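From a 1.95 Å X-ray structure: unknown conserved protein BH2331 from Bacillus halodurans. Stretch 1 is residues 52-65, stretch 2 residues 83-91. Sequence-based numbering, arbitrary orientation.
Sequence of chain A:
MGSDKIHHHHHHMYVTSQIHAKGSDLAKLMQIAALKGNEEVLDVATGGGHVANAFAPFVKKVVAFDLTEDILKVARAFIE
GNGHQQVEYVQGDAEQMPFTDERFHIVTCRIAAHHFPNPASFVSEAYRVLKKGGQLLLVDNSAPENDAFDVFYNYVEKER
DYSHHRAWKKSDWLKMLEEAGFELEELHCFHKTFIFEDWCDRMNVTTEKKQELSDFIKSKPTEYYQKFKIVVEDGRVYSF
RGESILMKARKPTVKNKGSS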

# COMPACT_ATOMS: atom_id res chain seq x y z
N ALA A 52 -10.74 -0.12 -6.12
CA ALA A 52 -11.96 -0.70 -6.58
C ALA A 52 -12.61 0.20 -7.60
O ALA A 52 -13.17 -0.27 -8.60
CB ALA A 52 -12.96 -0.92 -5.39
N ASN A 53 -12.60 1.51 -7.32
CA ASN A 53 -13.18 2.51 -8.22
C ASN A 53 -12.56 2.43 -9.62
O ASN A 53 -13.27 2.44 -10.62
CB ASN A 53 -12.88 3.90 -7.69
CG ASN A 53 -13.57 4.98 -8.48
OD1 ASN A 53 -14.79 5.12 -8.40
ND2 ASN A 53 -12.78 5.77 -9.21
N ALA A 54 -11.22 2.37 -9.65
CA ALA A 54 -10.49 2.29 -10.90
C ALA A 54 -10.71 0.99 -11.67
O ALA A 54 -10.79 1.02 -12.87
CB ALA A 54 -9.00 2.49 -10.64
N PHE A 55 -10.83 -0.14 -10.97
CA PHE A 55 -10.92 -1.46 -11.61
C PHE A 55 -12.33 -1.75 -12.11
O PHE A 55 -12.53 -2.42 -13.16
CB PHE A 55 -10.44 -2.57 -10.64
CG PHE A 55 -8.94 -2.84 -10.70
CD1 PHE A 55 -8.04 -1.94 -10.23
CD2 PHE A 55 -8.47 -4.01 -11.24
CE1 PHE A 55 -6.67 -2.17 -10.30
CE2 PHE A 55 -7.13 -4.27 -11.27
CZ PHE A 55 -6.22 -3.34 -10.81
N ALA A 56 -13.30 -1.22 -11.37
CA ALA A 56 -14.73 -1.53 -11.58
C ALA A 56 -15.24 -1.52 -13.02
O ALA A 56 -15.88 -2.49 -13.46
CB ALA A 56 -15.63 -0.63 -10.70
N PRO A 57 -14.97 -0.45 -13.78
CA PRO A 57 -15.51 -0.43 -15.15
C PRO A 57 -14.95 -1.51 -16.07
O PRO A 57 -15.55 -1.82 -17.06
CB PRO A 57 -15.08 0.93 -15.69
CG PRO A 57 -14.33 1.60 -14.68
CD PRO A 57 -14.13 0.74 -13.49
N PHE A 58 -13.77 -2.05 -15.76
CA PHE A 58 -13.06 -2.94 -16.68
C PHE A 58 -13.14 -4.43 -16.30
O PHE A 58 -12.52 -5.26 -16.94
CB PHE A 58 -11.58 -2.53 -16.65
CG PHE A 58 -11.35 -1.11 -17.10
CD1 PHE A 58 -11.52 -0.76 -18.43
CD2 PHE A 58 -10.99 -0.14 -16.19
CE1 PHE A 58 -11.33 0.54 -18.85
CE2 PHE A 58 -10.78 1.15 -16.60
CZ PHE A 58 -10.96 1.49 -17.94
N VAL A 59 -13.76 -4.75 -15.17
CA VAL A 59 -13.87 -6.14 -14.70
C VAL A 59 -15.33 -6.56 -14.47
O VAL A 59 -16.26 -5.75 -14.61
CB VAL A 59 -13.04 -6.36 -13.48
CG1 VAL A 59 -11.62 -5.85 -13.70
CG2 VAL A 59 -13.63 -5.66 -12.19
N LYS A 60 -15.55 -7.83 -14.14
CA LYS A 60 -16.90 -8.36 -13.95
C LYS A 60 -17.46 -7.88 -12.63
O LYS A 60 -18.56 -7.32 -12.57
CB LYS A 60 -16.92 -9.90 -14.04
CG LYS A 60 -18.30 -10.52 -13.90
CD LYS A 60 -18.35 -12.09 -13.95
N LYS A 61 -16.69 -8.10 -11.57
CA LYS A 61 -17.13 -7.75 -10.21
C LYS A 61 -15.97 -7.39 -9.33
O LYS A 61 -14.88 -7.96 -9.45
CB LYS A 61 -17.82 -8.95 -9.59
CG LYS A 61 -18.12 -8.74 -8.12
CD LYS A 61 -19.28 -9.56 -7.61
CE LYS A 61 -19.45 -9.32 -6.12
NZ LYS A 61 -20.35 -10.33 -5.62
N VAL A 62 -16.20 -6.46 -8.40
CA VAL A 62 -15.21 -6.09 -7.38
C VAL A 62 -15.80 -6.26 -5.97
O VAL A 62 -16.93 -5.84 -5.71
CB VAL A 62 -14.70 -4.64 -7.52
CG1 VAL A 62 -13.59 -4.35 -6.49
CG2 VAL A 62 -14.19 -4.33 -8.98
N VAL A 63 -15.02 -6.86 -5.07
CA VAL A 63 -15.36 -6.87 -3.68
C VAL A 63 -14.43 -5.89 -3.02
O VAL A 63 -13.23 -6.09 -3.02
CB VAL A 63 -15.23 -8.26 -3.04
CG1 VAL A 63 -15.45 -8.21 -1.56
CG2 VAL A 63 -16.21 -9.24 -3.70
N ALA A 64 -14.99 -4.82 -2.45
CA ALA A 64 -14.23 -3.83 -1.68
C ALA A 64 -14.29 -4.23 -0.23
O ALA A 64 -15.37 -4.26 0.39
CB ALA A 64 -14.85 -2.43 -1.92
N PHE A 65 -13.12 -4.53 0.33
CA PHE A 65 -13.01 -5.21 1.61
C PHE A 65 -12.23 -4.37 2.63
O PHE A 65 -11.09 -3.94 2.35
CB PHE A 65 -12.26 -6.51 1.30
CG PHE A 65 -12.03 -7.41 2.46
CD1 PHE A 65 -13.10 -8.10 3.07
CD2 PHE A 65 -10.74 -7.67 2.90
CE1 PHE A 65 -12.87 -8.98 4.11
CE2 PHE A 65 -10.53 -8.55 3.93
CZ PHE A 65 -11.63 -9.20 4.54
N GLY A 83 -20.64 6.12 -10.33
CA GLY A 83 -21.57 5.32 -11.10
C GLY A 83 -21.20 3.86 -11.22
O GLY A 83 -21.67 3.20 -12.12
N HIS A 84 -20.36 3.33 -10.33
CA HIS A 84 -20.02 1.90 -10.42
C HIS A 84 -21.01 1.06 -9.57
O HIS A 84 -21.10 1.28 -8.37
CB HIS A 84 -18.59 1.64 -9.98
CG HIS A 84 -17.61 2.57 -10.61
ND1 HIS A 84 -17.45 2.68 -11.97
CD2 HIS A 84 -16.80 3.51 -10.07
CE1 HIS A 84 -16.51 3.57 -12.23
NE2 HIS A 84 -16.10 4.09 -11.09
N GLN A 85 -21.70 0.10 -10.19
CA GLN A 85 -22.75 -0.66 -9.51
C GLN A 85 -22.49 -2.18 -9.39
O GLN A 85 -23.33 -2.91 -8.92
CB GLN A 85 -24.12 -0.38 -10.17
N GLN A 86 -21.34 -2.69 -9.81
CA GLN A 86 -21.07 -4.12 -9.55
C GLN A 86 -19.95 -4.26 -8.51
O GLN A 86 -19.02 -5.10 -8.68
CB GLN A 86 -20.72 -4.89 -10.83
N VAL A 87 -20.04 -3.44 -7.45
CA VAL A 87 -19.09 -3.52 -6.34
C VAL A 87 -19.88 -3.98 -5.12
O VAL A 87 -20.95 -3.42 -4.80
CB VAL A 87 -18.40 -2.17 -6.00
CG1 VAL A 87 -17.42 -2.36 -4.81
CG2 VAL A 87 -17.69 -1.56 -7.23
N GLU A 88 -19.34 -4.97 -4.44
CA GLU A 88 -19.88 -5.50 -3.19
C GLU A 88 -18.93 -5.13 -2.04
O GLU A 88 -17.72 -5.35 -2.13
CB GLU A 88 -20.02 -7.01 -3.29
CG GLU A 88 -20.65 -7.61 -1.99
CD GLU A 88 -21.15 -9.05 -2.13
OE1 GLU A 88 -20.61 -9.77 -3.01
OE2 GLU A 88 -22.09 -9.45 -1.36
N TYR A 89 -19.48 -4.56 -0.97
CA TYR A 89 -18.71 -4.08 0.18
C TYR A 89 -18.80 -5.14 1.28
O TYR A 89 -19.90 -5.62 1.65
CB TYR A 89 -19.26 -2.71 0.64
CG TYR A 89 -19.25 -1.68 -0.52
CD1 TYR A 89 -20.30 -1.59 -1.40
CD2 TYR A 89 -18.14 -0.86 -0.73
CE1 TYR A 89 -20.26 -0.68 -2.48
CE2 TYR A 89 -18.07 0.02 -1.81
CZ TYR A 89 -19.17 0.12 -2.67
OH TYR A 89 -19.12 1.00 -3.74
N VAL A 90 -17.63 -5.55 1.78
CA VAL A 90 -17.53 -6.67 2.70
C VAL A 90 -16.53 -6.35 3.82
O VAL A 90 -15.43 -5.85 3.58
CB VAL A 90 -17.10 -8.01 1.97
CG1 VAL A 90 -16.92 -9.18 2.99
CG2 VAL A 90 -18.12 -8.38 0.86
N GLN A 91 -16.92 -6.62 5.05
CA GLN A 91 -16.12 -6.25 6.18
C GLN A 91 -15.29 -7.45 6.61
O GLN A 91 -15.76 -8.60 6.56
CB GLN A 91 -17.06 -5.80 7.28
CG GLN A 91 -16.42 -5.36 8.55
CD GLN A 91 -17.48 -5.08 9.64
OE1 GLN A 91 -18.49 -4.40 9.40
NE2 GLN A 91 -17.25 -5.62 10.83

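This contact is a pair of adjacent parallel β-strands, extended at one end by a histidine that packs against Asn-53, Ala-56 and Pro-57. Strand 61-65 lies beside strand 87-91, and their N-to-C directions differ by 25°. Four backbone hydrogen bonds join the two stretches here. Val-62 N donates to Gln-86 O at 3.1 Å, and Glu-88 N donates to Val-62 O at 2.9 Å. Ala-64 N then donates to Glu-88 O at 2.8 Å, and Val-90 N to Ala-64 O at 3.0 Å. Each of Val-62 and Ala-64 thus bonds to two residues that flank its partner, the usual parallel pattern. CA-H...O contacts fill the spaces between, such as Val-63 CA to Glu-88 O at 3.2 Å.

The side chains alternate between two faces. Val-62, Ala-64, Val-87 and Tyr-89 share one face. There the small Ala-64 touches two neighbours: its CB lies 3.9 Å from Val-87 CG1 and 3.8 Å from Tyr-89 CD2. Val-63, Phe-65, Glu-88 and Val-90 share the other face. Val-63 CG1 meets Val-90 CG2 at 3.6 Å, and Phe-65 CD1 lies 4.0 Å from Val-90 CG1. These contacts are apolar.

Charge adds one link near the start of the strands. The extended Lys-61 side chain, t at all four chi angles, brings NZ to 2.7 Å from Glu-88 OE1. This is a salt bridge and a hydrogen bond.

Before its strand, stretch 2 places His-84 against stretch 1. Ala-56 CB sits over a face of the imidazole ring, 3.8 Å from His-84 CG, in a CH-pi contact. Pro-57 CG also approaches the ring, 3.8 Å from His-84 CE1. Asn-53 OD1 lies 3.2 Å from His-84 NE2. Ala-56 CB also reaches Val-87 CG2 at 4.1 Å, linking this packing to the sheet.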